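Local coordinates for prolyl oligopeptidase (Novosphingobium capsulatum, PDB 1YR2), which is a serine peptidase that probably cleaves oligopeptides on the carboxyl side of proline and, far less readily, of alanine residues, at residues S124-S127 with Q132-L135; V150-N155 with L177-Q182; L136-D141 with P446-H451. All coordinates share one frame; numbering follows the deposited sequence.

Followed from the N terminus, the chain first makes interaction 1, a beta hairpin between strands 120-126 and 134-139 in the first blade of the beta-propeller. Strand 134-139 then runs straight on into the first half of interaction 3, which finds its partner some 300 residues later, in the loop after the last strand of the seventh blade. Interaction 2 falls within that long excursion: the end of strand 149-152, edge strand of the first blade, packs on strand 176-183 of the second. Interaction 1 lies ahead of both in series. The first blade is thus tied internally, to its successor, and to the chain leaving the final blade.

Interaction 1. Residues S124-S127 with Q132-L135; sequences SWNS and QSQL
Trp-125 and Gln-134 face each other as a hydrogen-bonded antiparallel pair in the hairpin of strands 120-126 and 134-139, the two middle strands of the first blade of the beta-propeller. Trp-125 N donates a hydrogen bond to Gln-134 O at 3.0 Å, and Gln-134 N donates one to Trp-125 O at 2.9 Å, the first bond straighter (158° at the hydrogen) than the second (142°). The same Gln-134 O takes a short CA-H contact from Ser-124, whose CA lies 3.2 Å away.

The side chains of this pair run alongside, pointing the same way. With CG anti to the backbone N, the Trp-125 indole meets Gln-134 OE1 at its rim, CE3 to OE1 3.6 Å, the amide turned 45° from the ring. Other residues take up the N-H groups: Gln-134 NE2 donates to Asp-153 OD2, and Trp-125 NE1 hydrogen-bonds Glu-109 OE1, while Lys-147 makes a cation-pi contact with the indole.

At the turn end, Asn-126 bonds within the turn, OD1 taking the N-H of Gly-128 and ND2 reaching Met-130 O; its CB rests 3.5 Å from Ser-133 OG. The amide of Gln-132 instead reaches the next blade, OE1 accepting from Leu-165 N and NE2 donating to Thr-163 O. Beside the strands, one water joins the hydroxyls of Ser-124 and Ser-133, 2.8 Å from Ser-124 OG and 3.2 Å from Ser-133 OG.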
loop_
_atom_site.group_PDB
_atom_site.type_symbol
_atom_site.label_atom_id
_atom_site.label_comp_id
_atom_site.label_asym_id
_atom_site.label_seq_id
_atom_site.Cartn_x
_atom_site.Cartn_y
_atom_site.Cartn_z
ATOM N N SER A 124 1.100 10.988 -17.251
ATOM C CA SER A 124 0.188 11.717 -16.393
ATOM C C SER A 124 0.972 12.737 -15.516
ATOM O O SER A 124 2.150 12.504 -15.202
ATOM C CB SER A 124 -0.647 10.720 -15.575
ATOM O OG SER A 124 0.084 10.167 -14.513
ATOM N N TRP A 125 0.297 13.822 -15.127
ATOM C CA TRP A 125 0.812 14.811 -14.218
ATOM C C TRP A 125 -0.322 15.415 -13.436
ATOM O O TRP A 125 -1.339 15.737 -13.998
ATOM C CB TRP A 125 1.566 15.917 -14.938
ATOM C CG TRP A 125 2.143 16.924 -14.042
ATOM C CD1 TRP A 125 3.275 16.820 -13.347
ATOM C CD2 TRP A 125 1.619 18.222 -13.757
ATOM N NE1 TRP A 125 3.504 17.950 -12.603
ATOM C CE2 TRP A 125 2.509 18.842 -12.858
ATOM C CE3 TRP A 125 0.487 18.944 -14.186
ATOM C CZ2 TRP A 125 2.324 20.139 -12.393
ATOM C CZ3 TRP A 125 0.300 20.209 -13.719
ATOM C CH2 TRP A 125 1.209 20.809 -12.832
ATOM N N ASN A 126 -0.115 15.539 -12.141
ATOM C CA ASN A 126 -0.975 16.292 -11.247
ATOM C C ASN A 126 -0.171 17.380 -10.550
ATOM O O ASN A 126 0.877 17.128 -10.072
ATOM C CB ASN A 126 -1.568 15.348 -10.201
ATOM C CG ASN A 126 -2.844 15.907 -9.555
ATOM O OD1 ASN A 126 -2.827 17.018 -8.995
ATOM N ND2 ASN A 126 -3.963 15.131 -9.626
ATOM N N SER A 127 -0.706 18.589 -10.469
ATOM C CA SER A 127 -0.045 19.672 -9.727
ATOM C C SER A 127 -0.009 19.435 -8.214
ATOM O O SER A 127 0.765 20.081 -7.493
ATOM C CB SER A 127 -0.802 20.968 -9.989
ATOM O OG SER A 127 -2.156 20.781 -9.580
ATOM N N GLN A 132 -8.270 14.993 -10.781
ATOM C CA GLN A 132 -7.726 13.968 -11.666
ATOM C C GLN A 132 -6.452 14.475 -12.321
ATOM O O GLN A 132 -6.337 15.632 -12.622
ATOM C CB GLN A 132 -8.714 13.568 -12.782
ATOM C CG GLN A 132 -10.069 12.965 -12.343
ATOM C CD GLN A 132 -10.972 12.701 -13.545
ATOM O OE1 GLN A 132 -10.684 11.810 -14.334
ATOM N NE2 GLN A 132 -12.030 13.495 -13.710
ATOM N N SER A 133 -5.509 13.584 -12.566
ATOM C CA SER A 133 -4.327 13.946 -13.323
ATOM C C SER A 133 -4.676 14.296 -14.764
ATOM O O SER A 133 -5.626 13.755 -15.329
ATOM C CB SER A 133 -3.356 12.796 -13.347
ATOM O OG SER A 133 -2.713 12.671 -12.125
ATOM N N GLN A 134 -3.895 15.203 -15.358
ATOM C CA GLN A 134 -3.927 15.428 -16.787
ATOM C C GLN A 134 -3.028 14.400 -17.465
ATOM O O GLN A 134 -2.192 13.833 -16.820
ATOM C CB GLN A 134 -3.344 16.793 -17.095
ATOM C CG GLN A 134 -4.088 17.975 -16.432
ATOM C CD GLN A 134 -3.396 19.329 -16.630
ATOM O OE1 GLN A 134 -2.182 19.386 -16.632
ATOM N NE2 GLN A 134 -4.172 20.417 -16.758
ATOM N N LEU A 135 -3.245 14.215 -18.768
ATOM C CA LEU A 135 -2.331 13.466 -19.640
ATOM C C LEU A 135 -1.595 14.513 -20.468
ATOM O O LEU A 135 -2.209 15.276 -21.244
ATOM C CB LEU A 135 -3.091 12.516 -20.563
ATOM C CG LEU A 135 -2.149 11.638 -21.416
ATOM C CD1 LEU A 135 -1.210 10.874 -20.572
ATOM C CD2 LEU A 135 -3.007 10.758 -22.335
HETATM O O HOH W 1 0.301 11.728 -12.177
#

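Interaction 2. Residues V150-N155 with L177-Q182; sequences VLLDPN and LAYSVQ
Leu-152 lies over the ring of Tyr-179 like a fork, one prong on each end of it. Its CD1 sits on the face near the root of the ring, 3.8 Å from CG of Tyr-179 and 19° off the normal at the ring centroid, a CH-pi contact; its CD2 reaches the hydroxyl end, 3.9 Å from Tyr-179 CZ. The Tyr-179 ring stands beneath it because CG lies between the backbone N and the carbonyl carbon (chi1 63°).

Beside this, Leu-177 CD2 is the knob that goes into the notch between two neighbouring leucines, 4.0 Å from Leu-152 CD1 and 4.2 Å from Leu-151 CD2. Consecutive strand residues would normally point to opposite faces; here Leu-151 and Leu-152 form a classic beta bulge opposite Leu-135, and both side chains turn to the same neighbour. Beyond the bulge an Asx turn, Asp-153 OD1 accepting from Asn-155 N, leads the chain away.

The contact joins two propeller blades: strand 149-152, at the edge of the first, packs on strand 176-183, which runs between strands 163-170 and 188-195 in the second. Leu-135 from strand 134-139 touches both Leu-152 and Leu-177, while Trp-168 and Leu-165 of strand 163-170 reach Leu-177 and Tyr-179.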
loop_
_atom_site.group_PDB
_atom_site.type_symbol
_atom_site.label_atom_id
_atom_site.label_comp_id
_atom_site.label_asym_id
_atom_site.label_seq_id
_atom_site.Cartn_x
_atom_site.Cartn_y
_atom_site.Cartn_z
ATOM N N VAL A 150 -0.844 19.685 -22.613
ATOM C CA VAL A 150 -2.006 18.970 -22.136
ATOM C C VAL A 150 -2.732 18.321 -23.306
ATOM O O VAL A 150 -3.271 18.981 -24.180
ATOM C CB VAL A 150 -2.953 19.879 -21.383
ATOM C CG1 VAL A 150 -4.228 19.130 -20.979
ATOM C CG2 VAL A 150 -2.209 20.495 -20.175
ATOM N N LEU A 151 -2.736 17.006 -23.294
ATOM C CA LEU A 151 -3.410 16.186 -24.270
ATOM C C LEU A 151 -4.821 15.838 -23.818
ATOM O O LEU A 151 -5.736 15.963 -24.619
ATOM C CB LEU A 151 -2.588 14.917 -24.541
ATOM C CG LEU A 151 -3.109 14.038 -25.674
ATOM C CD1 LEU A 151 -3.242 14.797 -27.029
ATOM C CD2 LEU A 151 -2.192 12.831 -25.837
ATOM N N LEU A 152 -4.999 15.378 -22.577
ATOM C CA LEU A 152 -6.326 15.303 -21.959
ATOM C C LEU A 152 -6.349 15.993 -20.610
ATOM O O LEU A 152 -5.408 15.873 -19.832
ATOM C CB LEU A 152 -6.762 13.845 -21.764
ATOM C CG LEU A 152 -6.727 12.891 -22.960
ATOM C CD1 LEU A 152 -6.876 11.456 -22.471
ATOM C CD2 LEU A 152 -7.823 13.282 -23.907
ATOM N N ASP A 153 -7.416 16.752 -20.339
ATOM C CA ASP A 153 -7.650 17.282 -19.014
ATOM C C ASP A 153 -9.036 16.881 -18.505
ATOM O O ASP A 153 -10.018 17.585 -18.716
ATOM C CB ASP A 153 -7.506 18.780 -18.969
ATOM C CG ASP A 153 -7.480 19.296 -17.535
ATOM O OD1 ASP A 153 -7.892 18.547 -16.611
ATOM O OD2 ASP A 153 -7.011 20.403 -17.230
ATOM N N PRO A 154 -9.104 15.765 -17.810
ATOM C CA PRO A 154 -10.396 15.222 -17.377
ATOM C C PRO A 154 -11.164 16.141 -16.422
ATOM O O PRO A 154 -12.393 16.059 -16.381
ATOM C CB PRO A 154 -10.021 13.916 -16.718
ATOM C CG PRO A 154 -8.646 13.634 -17.155
ATOM C CD PRO A 154 -7.982 14.914 -17.407
ATOM N N ASN A 155 -10.461 17.045 -15.737
ATOM C CA ASN A 155 -11.088 18.009 -14.853
ATOM C C ASN A 155 -11.998 18.995 -15.606
ATOM O O ASN A 155 -12.899 19.550 -15.006
ATOM C CB ASN A 155 -10.020 18.783 -14.036
ATOM C CG ASN A 155 -9.070 17.876 -13.311
ATOM O OD1 ASN A 155 -9.452 17.202 -12.357
ATOM N ND2 ASN A 155 -7.820 17.817 -13.780
ATOM N N LEU A 177 -4.134 8.397 -29.778
ATOM C CA LEU A 177 -4.283 7.965 -28.409
ATOM C C LEU A 177 -5.720 7.555 -28.164
ATOM O O LEU A 177 -6.672 8.248 -28.536
ATOM C CB LEU A 177 -3.833 9.070 -27.466
ATOM C CG LEU A 177 -3.872 8.663 -25.999
ATOM C CD1 LEU A 177 -2.519 8.602 -25.460
ATOM C CD2 LEU A 177 -4.769 9.586 -25.247
ATOM N N ALA A 178 -5.858 6.396 -27.556
ATOM C CA ALA A 178 -7.135 5.841 -27.198
ATOM C C ALA A 178 -7.275 6.014 -25.719
ATOM O O ALA A 178 -6.297 5.855 -24.972
ATOM C CB ALA A 178 -7.212 4.349 -27.568
ATOM N N TYR A 179 -8.497 6.332 -25.268
ATOM C CA TYR A 179 -8.738 6.420 -23.869
ATOM C C TYR A 179 -10.124 5.990 -23.467
ATOM O O TYR A 179 -11.032 6.074 -24.260
ATOM C CB TYR A 179 -8.398 7.820 -23.349
ATOM C CG TYR A 179 -9.217 8.893 -23.923
ATOM C CD1 TYR A 179 -8.957 9.395 -25.195
ATOM C CD2 TYR A 179 -10.222 9.473 -23.177
ATOM C CE1 TYR A 179 -9.726 10.431 -25.716
ATOM C CE2 TYR A 179 -10.988 10.467 -23.706
ATOM C CZ TYR A 179 -10.717 10.956 -24.955
ATOM O OH TYR A 179 -11.476 11.980 -25.477
ATOM N N SER A 180 -10.231 5.512 -22.227
ATOM C CA SER A 180 -11.463 4.988 -21.652
ATOM C C SER A 180 -12.060 5.987 -20.660
ATOM O O SER A 180 -11.345 6.446 -19.741
ATOM C CB SER A 180 -11.077 3.752 -20.877
ATOM O OG SER A 180 -12.201 3.063 -20.589
ATOM N N VAL A 181 -13.353 6.229 -20.766
ATOM C CA VAL A 181 -14.058 7.224 -19.963
ATOM C C VAL A 181 -15.167 6.561 -19.161
ATOM O O VAL A 181 -15.922 5.766 -19.704
ATOM C CB VAL A 181 -14.736 8.281 -20.868
ATOM C CG1 VAL A 181 -15.420 9.312 -20.035
ATOM C CG2 VAL A 181 -13.709 8.974 -21.802
ATOM N N GLN A 182 -15.282 6.929 -17.898
ATOM C CA GLN A 182 -16.288 6.365 -17.012
ATOM C C GLN A 182 -17.223 7.500 -16.684
ATOM O O GLN A 182 -16.763 8.540 -16.224
ATOM C CB GLN A 182 -15.631 5.867 -15.732
ATOM C CG GLN A 182 -16.633 5.539 -14.597
ATOM C CD GLN A 182 -15.925 5.096 -13.326
ATOM O OE1 GLN A 182 -14.914 5.680 -12.936
ATOM N NE2 GLN A 182 -16.436 4.073 -12.697
#

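Interaction 3. Residues L136-D141 with P446-H451; sequences LVRPAD and PWEPVH
Arg-138 grips Glu-448 end-on, both terminal nitrogens closing on one oxygen: NH1 lies 2.8 Å and NH2 2.9 Å from Glu-448 OE2. The oxygen sits in the guanidinium plane, but the carboxylate is turned 48° from it, and NH2 meets OE2 nearly along the C-O bond while NH1 comes from above the carboxylate plane. Trp-447 joins obliquely, its CZ2 3.6 Å from Arg-138 NH2.

Behind these atoms, an extended run from CG to NE carries the Arg-138 guanidinium across to its partner. Glu-448 CG lies 3.5 Å above the Trp-447 indole plane, toward its rim, and a bend at chi2 (-76°) turns the carboxylate to the arginine. Thr-146 O also accepts from Arg-138 NH1, Gly-145 N donates to Glu-448 OE2, and Tyr-422 meets Trp-447 edge-to-face. A methionine in place of Arg-138 would probably leave the buried Glu-448 carboxylate without its countercharge and Thr-146 O without this donor.

Strand 134-139 belongs to the first propeller blade, and segment 446-451 leaves the last strand of the seventh. Blades are built from consecutive strands, with none exchanged at the junction, so contacts such as this salt bridge span it in the seven-bladed propeller of prolyl oligopeptidases.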
loop_
_atom_site.group_PDB
_atom_site.type_symbol
_atom_site.label_atom_id
_atom_site.label_comp_id
_atom_site.label_asym_id
_atom_site.label_seq_id
_atom_site.Cartn_x
_atom_site.Cartn_y
_atom_site.Cartn_z
ATOM N N LEU A 136 -0.296 14.524 -20.267
ATOM C CA LEU A 136 0.645 15.342 -21.014
ATOM C C LEU A 136 1.424 14.568 -22.049
ATOM O O LEU A 136 1.642 13.338 -21.968
ATOM C CB LEU A 136 1.661 15.996 -20.068
ATOM C CG LEU A 136 1.090 16.778 -18.901
ATOM C CD1 LEU A 136 2.171 17.587 -18.309
ATOM C CD2 LEU A 136 -0.074 17.626 -19.327
ATOM N N VAL A 137 1.856 15.318 -23.053
ATOM C CA VAL A 137 2.658 14.767 -24.121
ATOM C C VAL A 137 3.719 15.775 -24.507
ATOM O O VAL A 137 3.522 16.988 -24.447
ATOM C CB VAL A 137 1.785 14.448 -25.361
ATOM C CG1 VAL A 137 1.163 15.724 -25.939
ATOM C CG2 VAL A 137 2.592 13.703 -26.409
ATOM N N ARG A 138 4.867 15.302 -24.908
ATOM C CA ARG A 138 5.878 16.209 -25.457
ATOM C C ARG A 138 6.807 15.448 -26.398
ATOM O O ARG A 138 6.750 14.226 -26.429
ATOM C CB ARG A 138 6.637 16.886 -24.322
ATOM C CG ARG A 138 7.632 15.966 -23.594
ATOM C CD ARG A 138 8.357 16.683 -22.396
ATOM N NE ARG A 138 9.251 15.729 -21.737
ATOM C CZ ARG A 138 9.549 15.737 -20.473
ATOM N NH1 ARG A 138 9.104 16.694 -19.683
ATOM N NH2 ARG A 138 10.347 14.822 -19.986
ATOM N N PRO A 139 7.626 16.109 -27.207
ATOM C CA PRO A 139 8.567 15.347 -28.041
ATOM C C PRO A 139 9.512 14.474 -27.199
ATOM O O PRO A 139 9.953 14.887 -26.122
ATOM C CB PRO A 139 9.328 16.441 -28.820
ATOM C CG PRO A 139 8.341 17.618 -28.814
ATOM C CD PRO A 139 7.749 17.569 -27.424
ATOM N N ALA A 140 9.832 13.295 -27.715
ATOM C CA ALA A 140 10.633 12.310 -27.003
ATOM C C ALA A 140 12.006 12.834 -26.682
ATOM O O ALA A 140 12.575 12.434 -25.689
ATOM C CB ALA A 140 10.751 11.006 -27.806
ATOM N N ASP A 141 12.525 13.710 -27.514
ATOM C CA ASP A 141 13.819 14.349 -27.309
ATOM C C ASP A 141 13.760 15.712 -26.565
ATOM O O ASP A 141 14.759 16.418 -26.512
ATOM C CB ASP A 141 14.446 14.585 -28.680
ATOM C CG ASP A 141 13.654 15.603 -29.501
ATOM O OD1 ASP A 141 12.548 15.247 -29.988
ATOM O OD2 ASP A 141 14.022 16.779 -29.685
ATOM N N PRO A 446 17.749 10.242 -11.396
ATOM C CA PRO A 446 16.538 11.089 -11.393
ATOM C C PRO A 446 15.962 11.375 -12.766
ATOM O O PRO A 446 16.689 11.536 -13.731
ATOM C CB PRO A 446 17.024 12.382 -10.702
ATOM C CG PRO A 446 18.214 11.936 -9.930
ATOM C CD PRO A 446 18.908 10.890 -10.761
ATOM N N TRP A 447 14.633 11.446 -12.854
ATOM C CA TRP A 447 13.958 11.875 -14.058
ATOM C C TRP A 447 13.418 13.291 -13.804
ATOM O O TRP A 447 14.183 14.193 -13.470
ATOM C CB TRP A 447 12.882 10.839 -14.443
ATOM C CG TRP A 447 12.267 11.096 -15.778
ATOM C CD1 TRP A 447 12.942 11.251 -16.975
ATOM C CD2 TRP A 447 10.868 11.286 -16.086
ATOM N NE1 TRP A 447 12.051 11.529 -17.979
ATOM C CE2 TRP A 447 10.780 11.570 -17.469
ATOM C CE3 TRP A 447 9.685 11.233 -15.339
ATOM C CZ2 TRP A 447 9.555 11.791 -18.116
ATOM C CZ3 TRP A 447 8.462 11.465 -15.959
ATOM C CH2 TRP A 447 8.414 11.754 -17.353
ATOM N N GLU A 448 12.135 13.529 -13.960
ATOM C CA GLU A 448 11.593 14.840 -13.708
ATOM C C GLU A 448 11.812 15.276 -12.290
ATOM O O GLU A 448 11.474 14.542 -11.342
ATOM C CB GLU A 448 10.103 14.904 -14.001
ATOM C CG GLU A 448 9.807 14.842 -15.495
ATOM C CD GLU A 448 10.093 16.125 -16.202
ATOM O OE1 GLU A 448 9.912 17.209 -15.607
ATOM O OE2 GLU A 448 10.480 16.026 -17.373
ATOM N N PRO A 449 12.329 16.473 -12.100
ATOM C CA PRO A 449 12.336 17.036 -10.735
ATOM C C PRO A 449 10.927 17.175 -10.151
ATOM O O PRO A 449 9.983 17.474 -10.876
ATOM C CB PRO A 449 12.941 18.402 -10.934
ATOM C CG PRO A 449 13.724 18.312 -12.174
ATOM C CD PRO A 449 12.985 17.367 -13.074
ATOM N N VAL A 450 10.802 16.949 -8.845
ATOM C CA VAL A 450 9.542 17.073 -8.115
ATOM C C VAL A 450 9.763 18.059 -6.979
ATOM O O VAL A 450 10.703 17.898 -6.195
ATOM C CB VAL A 450 9.110 15.692 -7.540
ATOM C CG1 VAL A 450 7.976 15.803 -6.577
ATOM C CG2 VAL A 450 8.664 14.771 -8.664
ATOM N N HIS A 451 8.917 19.080 -6.875
ATOM C CA HIS A 451 9.091 20.068 -5.834
ATOM C C HIS A 451 8.408 19.625 -4.515
ATOM O O HIS A 451 7.189 19.543 -4.446
ATOM C CB HIS A 451 8.564 21.452 -6.257
ATOM C CG HIS A 451 8.629 22.461 -5.147
ATOM N ND1 HIS A 451 9.795 22.719 -4.446
ATOM C CD2 HIS A 451 7.665 23.250 -4.593
ATOM C CE1 HIS A 451 9.544 23.625 -3.513
ATOM N NE2 HIS A 451 8.261 23.960 -3.580
#